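Local coordinates for putative electron transport related protein (Corynebacterium diphtheriae, PDB 4PQ1) that probably works as a thioredoxin-fold thiol-disulfide oxidoreductase of the DsbF type, exchanging electrons with partner proteins through a CxxC disulfide, at residues P137-L142 against I151-S156; F3-P8 against G119-V124; A22-I27 against V37-Y42. All blocks are in the same frame, centred on the assembly; numbering follows the deposited sequence.

The three contacts lie about 16 to 17 Å apart, centre to centre, in a thioredoxin-like fold with a central mixed sheet. Contact 3 (22-27 with 37-42) is nested in the long loop closed by contact 2 (3-8 with 119-124), and contact 1 (137-142 with 151-156) follows both. The N-terminal segment joins them: F3 and F5 pack on P137, V140 and L142, while F3 N probably hydrogen-bonds P23 O, 2.6 Å away. P137 also touches A22 and V24. Around the central sheet, contact 1 packs helix 147-156 on strand 137-141, contact 2 lays the N-terminal segment on the 119-124 loop, and contact 3 extends the 28-30/36-38 hairpin.

Contact 1 of 3, residues P137-L142 against I151-S156; sequences PAAVFL and IKVIDS
V153 pushes both of its methyl branches onto A138, A139 and F141. CG1, anti to the backbone N (chi1 -179°), meets the two alanines, with V153 CG1 4.1 Å from A138 CB. A139 CB lies against both methyls, 3.9 Å from V153 CG2, and CG2 also touches the F141 ring. That ring meets the methyl at its edge, near its own plane, with F141 CZ 4.1 Å from V153 CG2; the two side chains approach from opposite directions. The packing is ordinary van der Waals contact between buried groups, and V153 alone carries the helix side of it. The two short alanine side chains are consistent with the close approach of the helix, with A139 CA and V153 CA 7.2 Å apart. The solvent side is much looser: K152, D155 and S156 are exposed and meet nothing on the strand. There S156 OG turns back and donates to V153 O, three residues earlier, at 2.7 Å, in the carbonyl plane and on a lone pair. D155 OD1 hydrogen-bonds Y72 OH. A138 and A139 both face V130, forming a classic beta bulge in strand 137-141. Helix 147-156 lies across one face of the central sheet, where V153 also packs on V130 and F15 of strands 127-131 and 13-15, and I154 leans against Y72 and L73 of helix 63-73.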
ATOM      1  N   PRO A 137      -3.478 -10.468   1.584  1.00 26.35           N
ATOM      2  CA  PRO A 137      -4.319  -9.340   1.988  1.00 32.39           C
ATOM      3  C   PRO A 137      -5.372  -9.739   3.020  1.00 29.15           C
ATOM      4  O   PRO A 137      -6.036 -10.758   2.880  1.00 24.09           O
ATOM      5  CB  PRO A 137      -4.953  -8.891   0.668  1.00 22.38           C
ATOM      6  CG  PRO A 137      -3.938  -9.261  -0.363  1.00 26.51           C
ATOM      7  CD  PRO A 137      -3.387 -10.590   0.119  1.00 25.77           C
ATOM      8  N   ALA A 138      -5.482  -8.932   4.070  1.00 28.55           N
ATOM      9  CA  ALA A 138      -6.524  -9.080   5.077  1.00 18.28           C
ATOM     10  C   ALA A 138      -7.635  -8.083   4.793  1.00 27.03           C
ATOM     11  O   ALA A 138      -8.773  -8.245   5.236  1.00 22.34           O
ATOM     12  CB  ALA A 138      -5.951  -8.861   6.458  1.00 21.10           C
ATOM     13  N   ALA A 139      -7.283  -7.025   4.063  1.00 27.77           N
ATOM     14  CA  ALA A 139      -8.234  -5.978   3.731  1.00 21.94           C
ATOM     15  C   ALA A 139      -7.760  -5.228   2.492  1.00 23.63           C
ATOM     16  O   ALA A 139      -6.569  -4.959   2.342  1.00 23.30           O
ATOM     17  CB  ALA A 139      -8.414  -5.022   4.910  1.00 20.68           C
ATOM     18  N   VAL A 140      -8.692  -4.914   1.598  1.00 23.41           N
ATOM     19  CA  VAL A 140      -8.414  -4.018   0.484  1.00 26.13           C
ATOM     20  C   VAL A 140      -9.376  -2.837   0.500  1.00 22.77           C
ATOM     21  O   VAL A 140     -10.592  -3.018   0.541  1.00 25.06           O
ATOM     22  CB  VAL A 140      -8.515  -4.735  -0.874  1.00 28.52           C
ATOM     23  CG1 VAL A 140      -8.234  -3.738  -2.031  1.00 19.17           C
ATOM     24  CG2 VAL A 140      -7.573  -5.951  -0.906  1.00 22.73           C
ATOM     25  N   PHE A 141      -8.824  -1.631   0.477  1.00 19.65           N
ATOM     26  CA  PHE A 141      -9.622  -0.411   0.514  1.00 22.43           C
ATOM     27  C   PHE A 141      -9.540   0.322  -0.815  1.00 22.58           C
ATOM     28  O   PHE A 141      -8.462   0.787  -1.199  1.00 19.33           O
ATOM     29  CB  PHE A 141      -9.151   0.518   1.638  1.00 24.23           C
ATOM     30  CG  PHE A 141      -9.396  -0.022   3.025  1.00 23.72           C
ATOM     31  CD1 PHE A 141     -10.621   0.157   3.644  1.00 19.21           C
ATOM     32  CD2 PHE A 141      -8.388  -0.687   3.719  1.00 19.26           C
ATOM     33  CE1 PHE A 141     -10.848  -0.338   4.922  1.00 25.70           C
ATOM     34  CE2 PHE A 141      -8.612  -1.178   4.989  1.00 21.31           C
ATOM     35  CZ  PHE A 141      -9.846  -1.006   5.597  1.00 16.72           C
ATOM     36  N   LEU A 142     -10.671   0.417  -1.516  1.00 21.61           N
ATOM     37  CA  LEU A 142     -10.731   1.102  -2.807  1.00 17.03           C
ATOM     38  C   LEU A 142     -11.243   2.527  -2.598  1.00 26.13           C
ATOM     39  O   LEU A 142     -12.175   2.991  -3.254  1.00 23.05           O
ATOM     40  CB  LEU A 142     -11.627   0.340  -3.785  1.00 22.45           C
ATOM     41  CG  LEU A 142     -11.223  -1.133  -3.973  1.00 22.07           C
ATOM     42  CD1 LEU A 142     -12.226  -1.867  -4.856  1.00 28.01           C
ATOM     43  CD2 LEU A 142      -9.794  -1.260  -4.523  1.00 14.99           C
ATOM     44  N   ILE A 151      -5.759   0.680  11.427  1.00 27.98           N
ATOM     45  CA  ILE A 151      -5.408   0.180  12.745  1.00 29.27           C
ATOM     46  C   ILE A 151      -6.360  -0.941  13.190  1.00 27.81           C
ATOM     47  O   ILE A 151      -5.927  -1.936  13.736  1.00 27.23           O
ATOM     48  CB  ILE A 151      -5.389   1.323  13.790  1.00 29.21           C
ATOM     49  CG1 ILE A 151      -4.070   2.093  13.689  1.00 26.24           C
ATOM     50  CG2 ILE A 151      -5.540   0.770  15.209  1.00 35.67           C
ATOM     51  CD1 ILE A 151      -4.056   3.368  14.485  1.00 34.34           C
ATOM     52  N   LYS A 152      -7.649  -0.778  12.930  1.00 30.93           N
ATOM     53  CA  LYS A 152      -8.626  -1.783  13.280  1.00 27.81           C
ATOM     54  C   LYS A 152      -8.299  -3.114  12.635  1.00 34.11           C
ATOM     55  O   LYS A 152      -8.368  -4.156  13.289  1.00 28.14           O
ATOM     56  CB  LYS A 152     -10.027  -1.335  12.883  1.00 28.98           C
ATOM     57  CG  LYS A 152     -10.596  -0.316  13.840  1.00 35.04           C
ATOM     58  CD  LYS A 152     -12.065  -0.055  13.572  1.00 50.43           C
ATOM     59  CE  LYS A 152     -12.667   0.783  14.692  1.00 65.72           C
ATOM     60  NZ  LYS A 152     -14.107   1.095  14.464  1.00 76.63           N
ATOM     61  N   VAL A 153      -7.930  -3.078  11.360  1.00 22.21           N
ATOM     62  CA  VAL A 153      -7.484  -4.276  10.684  1.00 23.80           C
ATOM     63  C   VAL A 153      -6.181  -4.742  11.304  1.00 32.37           C
ATOM     64  O   VAL A 153      -6.021  -5.932  11.606  1.00 31.65           O
ATOM     65  CB  VAL A 153      -7.255  -4.069   9.185  1.00 30.08           C
ATOM     66  CG1 VAL A 153      -6.817  -5.404   8.549  1.00 23.41           C
ATOM     67  CG2 VAL A 153      -8.513  -3.520   8.519  1.00 26.96           C
ATOM     68  N   ILE A 154      -5.255  -3.804  11.484  1.00 24.60           N
ATOM     69  CA  ILE A 154      -3.935  -4.123  12.038  1.00 33.11           C
ATOM     70  C   ILE A 154      -4.089  -4.949  13.308  1.00 32.59           C
ATOM     71  O   ILE A 154      -3.546  -6.046  13.405  1.00 31.39           O
ATOM     72  CB  ILE A 154      -3.099  -2.854  12.348  1.00 30.00           C
ATOM     73  CG1 ILE A 154      -2.670  -2.146  11.056  1.00 36.35           C
ATOM     74  CG2 ILE A 154      -1.853  -3.207  13.158  1.00 23.70           C
ATOM     75  CD1 ILE A 154      -1.844  -3.020  10.148  1.00 36.03           C
ATOM     76  N   ASP A 155      -4.871  -4.432  14.250  1.00 28.32           N
ATOM     77  CA  ASP A 155      -5.090  -5.093  15.528  1.00 27.53           C
ATOM     78  C   ASP A 155      -5.632  -6.529  15.402  1.00 39.04           C
ATOM     79  O   ASP A 155      -5.258  -7.412  16.171  1.00 36.36           O
ATOM     80  CB  ASP A 155      -6.034  -4.247  16.375  1.00 25.51           C
ATOM     81  CG  ASP A 155      -5.353  -3.020  16.937  1.00 34.65           C
ATOM     82  OD1 ASP A 155      -4.100  -2.999  16.951  1.00 35.91           O
ATOM     83  OD2 ASP A 155      -6.059  -2.083  17.373  1.00 35.23           O
ATOM     84  N   SER A 156      -6.506  -6.762  14.429  1.00 36.90           N
ATOM     85  CA  SER A 156      -7.092  -8.081  14.237  1.00 33.32           C
ATOM     86  C   SER A 156      -6.059  -9.110  13.781  1.00 37.65           C
ATOM     87  O   SER A 156      -6.306 -10.312  13.847  1.00 42.48           O
ATOM     88  CB  SER A 156      -8.240  -8.012  13.228  1.00 36.09           C
ATOM     89  OG  SER A 156      -7.772  -7.998  11.889  1.00 28.25           O
TER

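Contact 2 of 3, residues F3-P8 against G119-V124; sequences FQFHSP and GVPASV
F5 extends its ring toward G119, V120 and P121 because CG stands anti to the backbone N (chi1 -180°), and chi2 of 75° turns one face toward V120. V120 itself has chi1 at 144°, off the staggered positions. Its CG2 lies over that face, 3.9 Å above the F5 ring plane and displaced toward the rim, with V120 CG2 4.0 Å from F5 CG. P121 approaches obliquely, its side chain crossing that of F5 at about a right angle; P121 CD comes 3.6 Å from F5 CE2. Beside it, G119 O is 3.9 Å from F5 CD2. Nearer the backbone, F5 CB rests against the peptide between G119 and V120, 4.0 Å from V120 N. The glycine adopts a positive phi, a conformation that suits a residue without a side chain. Beyond the two segments F5 also packs on V140, L142 and Y16, and Y16 meets the F3 ring edge-to-face. From P121 the chain makes a type I turn, closed by V124 N donating to P121 O at 3.2 Å, and R85 NH2 donates to A122 O. The loop leads into strand 127-131, just before which thioredoxin-fold proteins usually have a cis-proline near the CxxC motif. Across this contact the packing of the F5 side chain is mainly apolar, and the backbone bonding of F5 with G118 supplies a polar link right next to it.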
ATOM      1  N   PHE A   3      -2.648 -14.440  -4.451  1.00 36.39           N
ATOM      2  CA  PHE A   3      -3.834 -13.589  -4.341  1.00 32.53           C
ATOM      3  C   PHE A   3      -4.432 -13.182  -5.682  1.00 30.67           C
ATOM      4  O   PHE A   3      -3.712 -12.808  -6.609  1.00 36.27           O
ATOM      5  CB  PHE A   3      -3.482 -12.328  -3.554  1.00 35.75           C
ATOM      6  CG  PHE A   3      -4.638 -11.411  -3.324  1.00 32.51           C
ATOM      7  CD1 PHE A   3      -5.753 -11.849  -2.636  1.00 23.31           C
ATOM      8  CD2 PHE A   3      -4.593 -10.098  -3.761  1.00 32.05           C
ATOM      9  CE1 PHE A   3      -6.823 -11.014  -2.399  1.00 32.34           C
ATOM     10  CE2 PHE A   3      -5.669  -9.243  -3.532  1.00 33.79           C
ATOM     11  CZ  PHE A   3      -6.784  -9.699  -2.844  1.00 33.74           C
ATOM     12  N   GLN A   4      -5.755 -13.258  -5.765  1.00 27.18           N
ATOM     13  CA  GLN A   4      -6.499 -12.769  -6.914  1.00 25.63           C
ATOM     14  C   GLN A   4      -7.604 -11.895  -6.358  1.00 37.64           C
ATOM     15  O   GLN A   4      -8.372 -12.330  -5.497  1.00 23.37           O
ATOM     16  CB  GLN A   4      -7.085 -13.904  -7.758  1.00 39.90           C
ATOM     17  CG  GLN A   4      -6.290 -15.213  -7.719  1.00 51.31           C
ATOM     18  CD  GLN A   4      -7.157 -16.439  -8.014  1.00 69.49           C
ATOM     19  OE1 GLN A   4      -8.120 -16.363  -8.783  1.00 72.03           O
ATOM     20  NE2 GLN A   4      -6.821 -17.575  -7.391  1.00 57.27           N
ATOM     21  N   PHE A   5      -7.652 -10.647  -6.822  1.00 33.64           N
ATOM     22  CA  PHE A   5      -8.669  -9.710  -6.381  1.00 34.44           C
ATOM     23  C   PHE A   5      -9.930  -9.927  -7.202  1.00 31.51           C
ATOM     24  O   PHE A   5      -9.943  -9.697  -8.401  1.00 37.71           O
ATOM     25  CB  PHE A   5      -8.164  -8.266  -6.510  1.00 33.97           C
ATOM     26  CG  PHE A   5      -9.161  -7.228  -6.070  1.00 30.21           C
ATOM     27  CD1 PHE A   5      -9.407  -7.007  -4.726  1.00 37.03           C
ATOM     28  CD2 PHE A   5      -9.848  -6.473  -7.000  1.00 27.80           C
ATOM     29  CE1 PHE A   5     -10.328  -6.061  -4.319  1.00 34.18           C
ATOM     30  CE2 PHE A   5     -10.764  -5.521  -6.601  1.00 32.77           C
ATOM     31  CZ  PHE A   5     -11.003  -5.312  -5.261  1.00 37.18           C
ATOM     32  N   HIS A   6     -10.979 -10.407  -6.558  1.00 43.45           N
ATOM     33  CA  HIS A   6     -12.222 -10.680  -7.261  1.00 46.34           C
ATOM     34  C   HIS A   6     -13.156  -9.512  -7.077  1.00 44.93           C
ATOM     35  O   HIS A   6     -12.963  -8.701  -6.168  1.00 51.27           O
ATOM     36  CB  HIS A   6     -12.884 -11.970  -6.758  1.00 51.81           C
ATOM     37  CG  HIS A   6     -12.113 -13.218  -7.076  1.00 57.12           C
ATOM     38  ND1 HIS A   6     -11.711 -14.111  -6.104  1.00 63.34           N
ATOM     39  CD2 HIS A   6     -11.688 -13.730  -8.257  1.00 43.95           C
ATOM     40  CE1 HIS A   6     -11.063 -15.114  -6.670  1.00 62.28           C
ATOM     41  NE2 HIS A   6     -11.032 -14.905  -7.975  1.00 69.69           N
ATOM     42  N   SER A   7     -14.164  -9.448  -7.944  1.00 51.00           N
ATOM     43  CA  SER A   7     -15.167  -8.386  -7.946  1.00 47.35           C
ATOM     44  C   SER A   7     -15.531  -7.904  -6.548  1.00 43.27           C
ATOM     45  O   SER A   7     -15.941  -8.691  -5.699  1.00 55.69           O
ATOM     46  CB  SER A   7     -16.428  -8.862  -8.674  1.00 41.11           C
ATOM     47  OG  SER A   7     -17.586  -8.217  -8.169  1.00 51.16           O
ATOM     48  N   PRO A   8     -15.330  -6.607  -6.291  1.00 47.81           N
ATOM     49  CA  PRO A   8     -15.795  -5.984  -5.049  1.00 37.63           C
ATOM     50  C   PRO A   8     -17.322  -5.869  -5.021  1.00 46.15           C
ATOM     51  O   PRO A   8     -17.907  -5.734  -3.943  1.00 50.87           O
ATOM     52  CB  PRO A   8     -15.132  -4.604  -5.078  1.00 51.75           C
ATOM     53  CG  PRO A   8     -14.862  -4.334  -6.537  1.00 44.86           C
ATOM     54  CD  PRO A   8     -14.521  -5.686  -7.110  1.00 45.81           C
ATOM     55  N   GLY A 119      -4.548  -8.177  -9.609  1.00 40.25           N
ATOM     56  CA  GLY A 119      -5.479  -7.468 -10.469  1.00 35.10           C
ATOM     57  C   GLY A 119      -6.332  -6.450  -9.743  1.00 29.97           C
ATOM     58  O   GLY A 119      -7.483  -6.206 -10.107  1.00 29.79           O
ATOM     59  N   VAL A 120      -5.778  -5.883  -8.682  1.00 27.37           N
ATOM     60  CA  VAL A 120      -6.362  -4.704  -8.054  1.00 31.49           C
ATOM     61  C   VAL A 120      -6.516  -3.612  -9.131  1.00 26.80           C
ATOM     62  O   VAL A 120      -5.632  -3.451  -9.975  1.00 24.54           O
ATOM     63  CB  VAL A 120      -5.485  -4.252  -6.863  1.00 27.88           C
ATOM     64  CG1 VAL A 120      -5.446  -2.769  -6.748  1.00 36.17           C
ATOM     65  CG2 VAL A 120      -6.003  -4.866  -5.560  1.00 23.85           C
ATOM     66  N   PRO A 121      -7.656  -2.899  -9.142  1.00 24.75           N
ATOM     67  CA  PRO A 121      -7.938  -1.928 -10.218  1.00 29.32           C
ATOM     68  C   PRO A 121      -6.893  -0.811 -10.311  1.00 23.85           C
ATOM     69  O   PRO A 121      -6.765  -0.057  -9.350  1.00 25.29           O
ATOM     70  CB  PRO A 121      -9.305  -1.338  -9.826  1.00 23.59           C
ATOM     71  CG  PRO A 121      -9.867  -2.266  -8.792  1.00 35.39           C
ATOM     72  CD  PRO A 121      -8.706  -2.915  -8.107  1.00 30.11           C
ATOM     73  N   ALA A 122      -6.164  -0.701 -11.427  1.00 26.34           N
ATOM     74  CA  ALA A 122      -5.155   0.362 -11.584  1.00 27.35           C
ATOM     75  C   ALA A 122      -5.798   1.737 -11.676  1.00 23.43           C
ATOM     76  O   ALA A 122      -5.131   2.769 -11.515  1.00 26.20           O
ATOM     77  CB  ALA A 122      -4.273   0.116 -12.826  1.00 22.72           C
ATOM     78  N   SER A 123      -7.096   1.754 -11.946  1.00 23.15           N
ATOM     79  CA  SER A 123      -7.841   3.000 -12.015  1.00 27.08           C
ATOM     80  C   SER A 123      -8.018   3.670 -10.649  1.00 26.37           C
ATOM     81  O   SER A 123      -8.276   4.859 -10.574  1.00 23.67           O
ATOM     82  CB  SER A 123      -9.211   2.737 -12.617  1.00 26.54           C
ATOM     83  OG  SER A 123      -9.871   1.760 -11.833  1.00 23.40           O
ATOM     84  N   VAL A 124      -7.900   2.905  -9.568  1.00 20.87           N
ATOM     85  CA  VAL A 124      -8.286   3.411  -8.256  1.00 19.25           C
ATOM     86  C   VAL A 124      -7.085   3.877  -7.451  1.00 24.84           C
ATOM     87  O   VAL A 124      -6.270   3.076  -7.019  1.00 22.81           O
ATOM     88  CB  VAL A 124      -9.058   2.346  -7.452  1.00 27.04           C
ATOM     89  CG1 VAL A 124      -9.509   2.895  -6.085  1.00 16.79           C
ATOM     90  CG2 VAL A 124     -10.260   1.830  -8.265  1.00 27.51           C
TER

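Contact 3 of 3, residues A22-I27 against V37-Y42; sequences APVSEI and VSLADY
I27 and L39 meet through both backbone and side chains. The polar part is a single bond: L39 N donates to I27 O at 2.9 Å, with an N-H...O angle of 160°, and the nitrogen stands almost on the extension of the carbonyl. This bond adds one more rung to the two-stranded hairpin 28-30/36-38, beyond the V37 to G29 pairing. The same oxygen receives a weak CA-H...O contact from S38 CA at 3.6 Å (137° at the hydrogen), so two groups of segment 37-42 share it. The apolar part lies beside this bond. I27 and L39 run side by side in the same direction, with L39 CG 3.6 Å from I27 CB, and L39 CD1 reaching I27 CG1 at 3.8 Å. L39 CG is anti to the carbonyl carbon (chi1 -70°), which lays the branched end along the isoleucine. V24 CG2 adds a looser touch at 4.4 Å from L39 CD1. Within segment 37-42 the chain leaves strand 36-38 for a 3-10 turn, in which D41 N donates to S38 O. One near-linear bond thus links the two segments, while L39 on V47 and L49 and I27 on T113 and Q116 make the apolar link to the central sheet and helix 113-116.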
ATOM      1  N   ALA A  22      -4.651 -15.646   0.338  1.00 24.73           N
ATOM      2  CA  ALA A  22      -3.519 -16.157  -0.415  1.00 25.59           C
ATOM      3  C   ALA A  22      -2.458 -15.067  -0.467  1.00 34.67           C
ATOM      4  O   ALA A  22      -2.785 -13.882  -0.457  1.00 29.51           O
ATOM      5  CB  ALA A  22      -3.939 -16.585  -1.819  1.00 25.77           C
ATOM      6  N   PRO A  23      -1.181 -15.463  -0.516  1.00 34.72           N
ATOM      7  CA  PRO A  23      -0.092 -14.480  -0.596  1.00 29.41           C
ATOM      8  C   PRO A  23      -0.084 -13.681  -1.913  1.00 33.84           C
ATOM      9  O   PRO A  23      -0.523 -14.197  -2.946  1.00 33.97           O
ATOM     10  CB  PRO A  23       1.168 -15.346  -0.470  1.00 34.36           C
ATOM     11  CG  PRO A  23       0.722 -16.753  -0.872  1.00 32.43           C
ATOM     12  CD  PRO A  23      -0.694 -16.855  -0.428  1.00 28.47           C
ATOM     13  N   VAL A  24       0.389 -12.434  -1.869  1.00 29.40           N
ATOM     14  CA  VAL A  24       0.588 -11.651  -3.094  1.00 28.62           C
ATOM     15  C   VAL A  24       1.867 -12.108  -3.784  1.00 31.31           C
ATOM     16  O   VAL A  24       2.744 -12.686  -3.147  1.00 30.99           O
ATOM     17  CB  VAL A  24       0.696 -10.116  -2.825  1.00 27.26           C
ATOM     18  CG1 VAL A  24      -0.687  -9.486  -2.653  1.00 26.28           C
ATOM     19  CG2 VAL A  24       1.596  -9.849  -1.623  1.00 23.90           C
ATOM     20  N   SER A  25       1.984 -11.823  -5.079  1.00 34.62           N
ATOM     21  CA  SER A  25       3.203 -12.130  -5.818  1.00 34.46           C
ATOM     22  C   SER A  25       4.376 -11.316  -5.292  1.00 39.05           C
ATOM     23  O   SER A  25       4.242 -10.539  -4.338  1.00 37.55           O
ATOM     24  CB  SER A  25       3.030 -11.865  -7.314  1.00 32.11           C
ATOM     25  OG  SER A  25       1.852 -12.462  -7.821  1.00 33.84           O
ATOM     26  N   GLU A  26       5.527 -11.495  -5.929  1.00 41.04           N
ATOM     27  CA  GLU A  26       6.734 -10.798  -5.524  1.00 41.46           C
ATOM     28  C   GLU A  26       6.632  -9.328  -5.896  1.00 49.41           C
ATOM     29  O   GLU A  26       6.380  -8.984  -7.054  1.00 49.70           O
ATOM     30  CB  GLU A  26       7.967 -11.416  -6.177  1.00 50.15           C
ATOM     31  CG  GLU A  26       9.278 -10.860  -5.644  1.00 59.11           C
ATOM     32  CD  GLU A  26      10.392 -10.903  -6.670  1.00 67.07           C
ATOM     33  OE1 GLU A  26      10.174 -10.413  -7.800  1.00 72.88           O
ATOM     34  OE2 GLU A  26      11.483 -11.421  -6.351  1.00 65.73           O
ATOM     35  N   ILE A  27       6.807  -8.465  -4.903  1.00 40.56           N
ATOM     36  CA  ILE A  27       6.827  -7.036  -5.145  1.00 32.45           C
ATOM     37  C   ILE A  27       8.218  -6.507  -4.834  1.00 34.11           C
ATOM     38  O   ILE A  27       8.687  -6.590  -3.696  1.00 28.41           O
ATOM     39  CB  ILE A  27       5.784  -6.278  -4.301  1.00 31.32           C
ATOM     40  CG1 ILE A  27       4.412  -6.948  -4.376  1.00 36.53           C
ATOM     41  CG2 ILE A  27       5.676  -4.837  -4.769  1.00 32.30           C
ATOM     42  CD1 ILE A  27       3.739  -6.796  -5.704  1.00 40.63           C
ATOM     43  N   VAL A  37      13.310  -1.091  -3.432  1.00 35.30           N
ATOM     44  CA  VAL A  37      12.334  -1.342  -2.372  1.00 32.85           C
ATOM     45  C   VAL A  37      11.718  -2.714  -2.625  1.00 36.83           C
ATOM     46  O   VAL A  37      11.363  -3.026  -3.761  1.00 37.38           O
ATOM     47  CB  VAL A  37      11.222  -0.270  -2.333  1.00 32.64           C
ATOM     48  CG1 VAL A  37      10.148  -0.649  -1.334  1.00 31.43           C
ATOM     49  CG2 VAL A  37      11.800   1.096  -1.987  1.00 30.27           C
ATOM     50  N   SER A  38      11.597  -3.535  -1.585  1.00 42.36           N
ATOM     51  CA  SER A  38      11.164  -4.928  -1.759  1.00 37.70           C
ATOM     52  C   SER A  38      10.366  -5.473  -0.588  1.00 34.57           C
ATOM     53  O   SER A  38      10.825  -5.391   0.551  1.00 38.13           O
ATOM     54  CB  SER A  38      12.376  -5.818  -1.954  1.00 45.03           C
ATOM     55  OG  SER A  38      13.284  -5.626  -0.889  1.00 53.50           O
ATOM     56  N   LEU A  39       9.192  -6.051  -0.850  1.00 29.65           N
ATOM     57  CA  LEU A  39       8.401  -6.635   0.238  1.00 31.29           C
ATOM     58  C   LEU A  39       9.178  -7.741   0.954  1.00 32.77           C
ATOM     59  O   LEU A  39       8.981  -7.980   2.144  1.00 35.56           O
ATOM     60  CB  LEU A  39       7.076  -7.195  -0.271  1.00 31.90           C
ATOM     61  CG  LEU A  39       6.024  -6.192  -0.734  1.00 40.02           C
ATOM     62  CD1 LEU A  39       4.624  -6.777  -0.563  1.00 32.51           C
ATOM     63  CD2 LEU A  39       6.164  -4.832  -0.027  1.00 36.42           C
ATOM     64  N   ALA A  40      10.081  -8.394   0.231  1.00 27.59           N
ATOM     65  CA  ALA A  40      10.863  -9.487   0.794  1.00 41.31           C
ATOM     66  C   ALA A  40      11.732  -9.013   1.959  1.00 41.15           C
ATOM     67  O   ALA A  40      12.181  -9.820   2.777  1.00 34.36           O
ATOM     68  CB  ALA A  40      11.718 -10.138  -0.286  1.00 36.33           C
ATOM     69  N   ASP A  41      11.958  -7.704   2.039  1.00 36.40           N
ATOM     70  CA  ASP A  41      12.705  -7.135   3.159  1.00 33.06           C
ATOM     71  C   ASP A  41      11.856  -7.053   4.422  1.00 30.69           C
ATOM     72  O   ASP A  41      12.364  -6.727   5.495  1.00 33.01           O
ATOM     73  CB  ASP A  41      13.238  -5.748   2.805  1.00 40.27           C
ATOM     74  CG  ASP A  41      14.383  -5.797   1.809  1.00 43.23           C
ATOM     75  OD1 ASP A  41      15.030  -6.861   1.694  1.00 45.46           O
ATOM     76  OD2 ASP A  41      14.648  -4.764   1.155  1.00 40.10           O
ATOM     77  N   TYR A  42      10.565  -7.352   4.302  1.00 25.79           N
ATOM     78  CA  TYR A  42       9.675  -7.330   5.464  1.00 30.60           C
ATOM     79  C   TYR A  42       8.966  -8.676   5.675  1.00 26.74           C
ATOM     80  O   TYR A  42       7.826  -8.726   6.141  1.00 21.87           O
ATOM     81  CB  TYR A  42       8.659  -6.208   5.316  1.00 24.91           C
ATOM     82  CG  TYR A  42       9.311  -4.930   4.818  1.00 29.67           C
ATOM     83  CD1 TYR A  42       9.999  -4.097   5.686  1.00 29.71           C
ATOM     84  CD2 TYR A  42       9.265  -4.581   3.470  1.00 30.12           C
ATOM     85  CE1 TYR A  42      10.614  -2.923   5.222  1.00 38.62           C
ATOM     86  CE2 TYR A  42       9.874  -3.417   3.000  1.00 31.90           C
ATOM     87  CZ  TYR A  42      10.547  -2.592   3.879  1.00 31.29           C
ATOM     88  OH  TYR A  42      11.156  -1.440   3.410  1.00 39.98           O
TER